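Local coordinates for molybdopterin biosynthesis protein (Mycobacterium abscessus, PDB 3TCR), which probably binds molybdopterin or a precursor of it during biosynthesis of the molybdenum cofactor, at residues V49-R54 against V82-D87. Sequence-based numbering, arbitrary orientation.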
ATOM      1  N   VAL A  49      16.721 -16.783   2.324  1.00 16.79           N
ATOM      2  CA  VAL A  49      17.706 -15.930   2.974  1.00 16.97           C
ATOM      3  C   VAL A  49      17.218 -15.630   4.393  1.00 17.25           C
ATOM      4  O   VAL A  49      16.225 -14.960   4.562  1.00 16.75           O
ATOM      5  CB  VAL A  49      17.894 -14.592   2.208  1.00 16.52           C
ATOM      6  CG1 VAL A  49      18.926 -13.712   2.920  1.00 15.60           C
ATOM      7  CG2 VAL A  49      18.302 -14.861   0.758  1.00 16.27           C
ATOM      8  N   ILE A  50      17.910 -16.149   5.408  1.00 19.19           N
ATOM      9  CA  ILE A  50      17.552 -15.903   6.812  1.00 19.82           C
ATOM     10  C   ILE A  50      18.253 -14.628   7.214  1.00 20.23           C
ATOM     11  O   ILE A  50      19.474 -14.567   7.140  1.00 20.86           O
ATOM     12  CB  ILE A  50      18.066 -17.022   7.741  1.00 20.89           C
ATOM     13  CG1 ILE A  50      17.396 -18.354   7.394  1.00 21.68           C
ATOM     14  CG2 ILE A  50      17.877 -16.639   9.211  1.00 19.49           C
ATOM     15  CD1 ILE A  50      15.885 -18.307   7.404  1.00 22.61           C
ATOM     16  N   VAL A  51      17.499 -13.612   7.612  1.00 20.28           N
ATOM     17  CA  VAL A  51      18.089 -12.344   8.016  1.00 20.59           C
ATOM     18  C   VAL A  51      17.970 -12.248   9.528  1.00 22.20           C
ATOM     19  O   VAL A  51      16.919 -11.881  10.056  1.00 22.77           O
ATOM     20  CB  VAL A  51      17.409 -11.111   7.350  1.00 20.17           C
ATOM     21  CG1 VAL A  51      18.107  -9.821   7.815  1.00 19.98           C
ATOM     22  CG2 VAL A  51      17.410 -11.236   5.817  1.00 18.33           C
ATOM     23  N   ASN A  52      19.036 -12.623  10.219  1.00 23.61           N
ATOM     24  CA  ASN A  52      19.013 -12.706  11.678  1.00 24.93           C
ATOM     25  C   ASN A  52      20.405 -12.629  12.300  1.00 25.99           C
ATOM     26  O   ASN A  52      21.216 -13.521  12.102  1.00 25.77           O
ATOM     27  CB  ASN A  52      18.359 -14.027  12.068  1.00 25.19           C
ATOM     28  CG  ASN A  52      17.932 -14.062  13.516  1.00 26.01           C
ATOM     29  OD1 ASN A  52      18.742 -14.034  14.446  1.00 24.61           O
ATOM     30  ND2 ASN A  52      16.637 -14.118  13.707  1.00 27.99           N
ATOM     31  N   ASP A  53      20.686 -11.584  13.066  1.00 29.08           N
ATOM     32  CA  ASP A  53      22.025 -11.458  13.715  1.00 32.89           C
ATOM     33  C   ASP A  53      22.427 -12.635  14.573  1.00 33.38           C
ATOM     34  O   ASP A  53      23.574 -13.047  14.541  1.00 35.67           O
ATOM     35  CB  ASP A  53      22.083 -10.226  14.592  1.00 34.09           C
ATOM     36  CG  ASP A  53      22.004  -8.994  13.799  1.00 36.91           C
ATOM     37  OD1 ASP A  53      22.575  -8.988  12.688  1.00 38.21           O
ATOM     38  OD2 ASP A  53      21.347  -8.046  14.258  1.00 41.10           O
ATOM     39  N   ARG A  54      21.478 -13.172  15.330  1.00 34.35           N
ATOM     40  CA  ARG A  54      21.755 -14.297  16.210  1.00 36.47           C
ATOM     41  C   ARG A  54      22.014 -15.574  15.449  1.00 33.83           C
ATOM     42  O   ARG A  54      22.955 -16.309  15.778  1.00 34.04           O
ATOM     43  CB  ARG A  54      20.614 -14.509  17.204  1.00 39.72           C
ATOM     44  CG  ARG A  54      20.620 -13.491  18.321  1.00 45.53           C
ATOM     45  CD  ARG A  54      19.354 -13.613  19.143  1.00 50.96           C
ATOM     46  NE  ARG A  54      19.106 -12.412  19.937  1.00 58.91           N
ATOM     47  CZ  ARG A  54      18.041 -12.243  20.726  1.00 63.54           C
ATOM     48  NH1 ARG A  54      17.121 -13.203  20.845  1.00 62.66           N
ATOM     49  NH2 ARG A  54      17.900 -11.113  21.409  1.00 63.28           N
ATOM     50  N   VAL A  82      20.697 -19.284   2.885  1.00 20.76           N
ATOM     51  CA  VAL A  82      21.781 -18.381   3.207  1.00 20.77           C
ATOM     52  C   VAL A  82      21.415 -17.694   4.507  1.00 20.88           C
ATOM     53  O   VAL A  82      20.257 -17.277   4.677  1.00 21.87           O
ATOM     54  CB  VAL A  82      21.983 -17.313   2.082  1.00 21.85           C
ATOM     55  CG1 VAL A  82      23.119 -16.342   2.456  1.00 22.26           C
ATOM     56  CG2 VAL A  82      22.332 -17.983   0.751  1.00 22.92           C
ATOM     57  N   VAL A  83      22.367 -17.593   5.434  1.00 21.76           N
ATOM     58  CA  VAL A  83      22.180 -16.827   6.656  1.00 21.96           C
ATOM     59  C   VAL A  83      23.005 -15.537   6.580  1.00 22.82           C
ATOM     60  O   VAL A  83      24.176 -15.586   6.272  1.00 24.05           O
ATOM     61  CB  VAL A  83      22.594 -17.617   7.918  1.00 23.11           C
ATOM     62  CG1 VAL A  83      22.365 -16.746   9.174  1.00 21.84           C
ATOM     63  CG2 VAL A  83      21.782 -18.914   8.030  1.00 22.88           C
ATOM     64  N   VAL A  84      22.387 -14.392   6.843  1.00 22.30           N
ATOM     65  CA  VAL A  84      23.097 -13.135   6.890  1.00 22.73           C
ATOM     66  C   VAL A  84      22.659 -12.363   8.128  1.00 24.80           C
ATOM     67  O   VAL A  84      21.599 -12.632   8.726  1.00 24.18           O
ATOM     68  CB  VAL A  84      22.786 -12.239   5.648  1.00 22.21           C
ATOM     69  CG1 VAL A  84      23.271 -12.876   4.346  1.00 20.64           C
ATOM     70  CG2 VAL A  84      21.299 -11.909   5.574  1.00 19.89           C
ATOM     71  N   GLU A  85      23.488 -11.391   8.499  1.00 26.88           N
ATOM     72  CA  GLU A  85      23.183 -10.437   9.546  1.00 28.70           C
ATOM     73  C   GLU A  85      22.207  -9.405   9.027  1.00 28.24           C
ATOM     74  O   GLU A  85      21.985  -9.299   7.826  1.00 27.43           O
ATOM     75  CB  GLU A  85      24.459  -9.700   9.971  1.00 31.13           C
ATOM     76  CG  GLU A  85      25.505 -10.592  10.624  1.00 35.03           C
ATOM     77  CD  GLU A  85      26.857  -9.892  10.869  1.00 37.17           C
ATOM     78  OE1 GLU A  85      27.359  -9.168   9.990  1.00 39.11           O
ATOM     79  OE2 GLU A  85      27.442 -10.105  11.930  1.00 38.31           O
ATOM     80  N   ASN A  86      21.696  -8.592   9.942  1.00 28.84           N
ATOM     81  CA  ASN A  86      20.907  -7.409   9.597  1.00 27.68           C
ATOM     82  C   ASN A  86      21.816  -6.323   9.143  1.00 26.75           C
ATOM     83  O   ASN A  86      22.111  -5.381   9.888  1.00 26.56           O
ATOM     84  CB  ASN A  86      20.087  -6.901  10.797  1.00 28.64           C
ATOM     85  CG  ASN A  86      18.644  -7.314  10.717  1.00 28.50           C
ATOM     86  OD1 ASN A  86      17.921  -6.908   9.789  1.00 30.79           O
ATOM     87  ND2 ASN A  86      18.236  -8.188  11.610  1.00 26.79           N
ATOM     88  N   ASP A  87      22.221  -6.462   7.893  1.00 26.14           N
ATOM     89  CA  ASP A  87      23.260  -5.683   7.305  1.00 26.27           C
ATOM     90  C   ASP A  87      22.924  -5.559   5.841  1.00 26.46           C
ATOM     91  O   ASP A  87      22.901  -6.556   5.097  1.00 24.33           O
ATOM     92  CB  ASP A  87      24.596  -6.387   7.467  1.00 27.23           C
ATOM     93  CG  ASP A  87      25.726  -5.622   6.824  1.00 28.46           C
ATOM     94  OD1 ASP A  87      26.360  -4.835   7.555  1.00 31.35           O
ATOM     95  OD2 ASP A  87      25.953  -5.763   5.601  1.00 27.85           O
TER
HETATM   96  O   HOH W   1      15.945 -10.410  12.210  1.00 36.70           O
HETATM   97  O   HOH W   2      18.161  -9.955  14.021  1.00 27.63           O
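Ile50 reaches both ways across to its parallel neighbour, its N donating to Val82 O at 2.7 Å and its O accepting from Val84 N at 2.9 Å. Asn52 N continues the pattern to Val84 O at 3.0 Å. These bonds hold the C-terminal ends of strands 44-51 and 76-84, the first and second strands of a beta-alpha-beta unit joined through helix 64-73; 76-84 is an edge strand of the sheet within this chain.

On one face Val84 CG2 lies 4.0 Å from both Val49 CG1 and Val51 CG2; chi1 of -64° turns Val84 CG1 anti to the carbonyl carbon and leaves CG2 between that carbon and the backbone N. Helix 88-100 covers this face, with Ile91 on Val51 and Val84 and Ala94 on Val49. On the other, Val83 CG2 rests against Ile50 CB.

Farther on, a side chain takes over as acceptor. Asn86 N donates to Asp53 OD1 at 2.9 Å, nearly straight at 166° but from above the carboxylate plane, while Asp53 OD2 forms a salt bridge with Arg117. Asn86 crosses Val51 at about a right angle, OD1 3.5 Å from Val51 CG1, and its ND2 donates to a water that in turn donates to Val51 O.

Asp53 is thus gripped through both oxygens: OD1 links the loops after the two strands, and OD2 fastens them to the loop carrying Arg117.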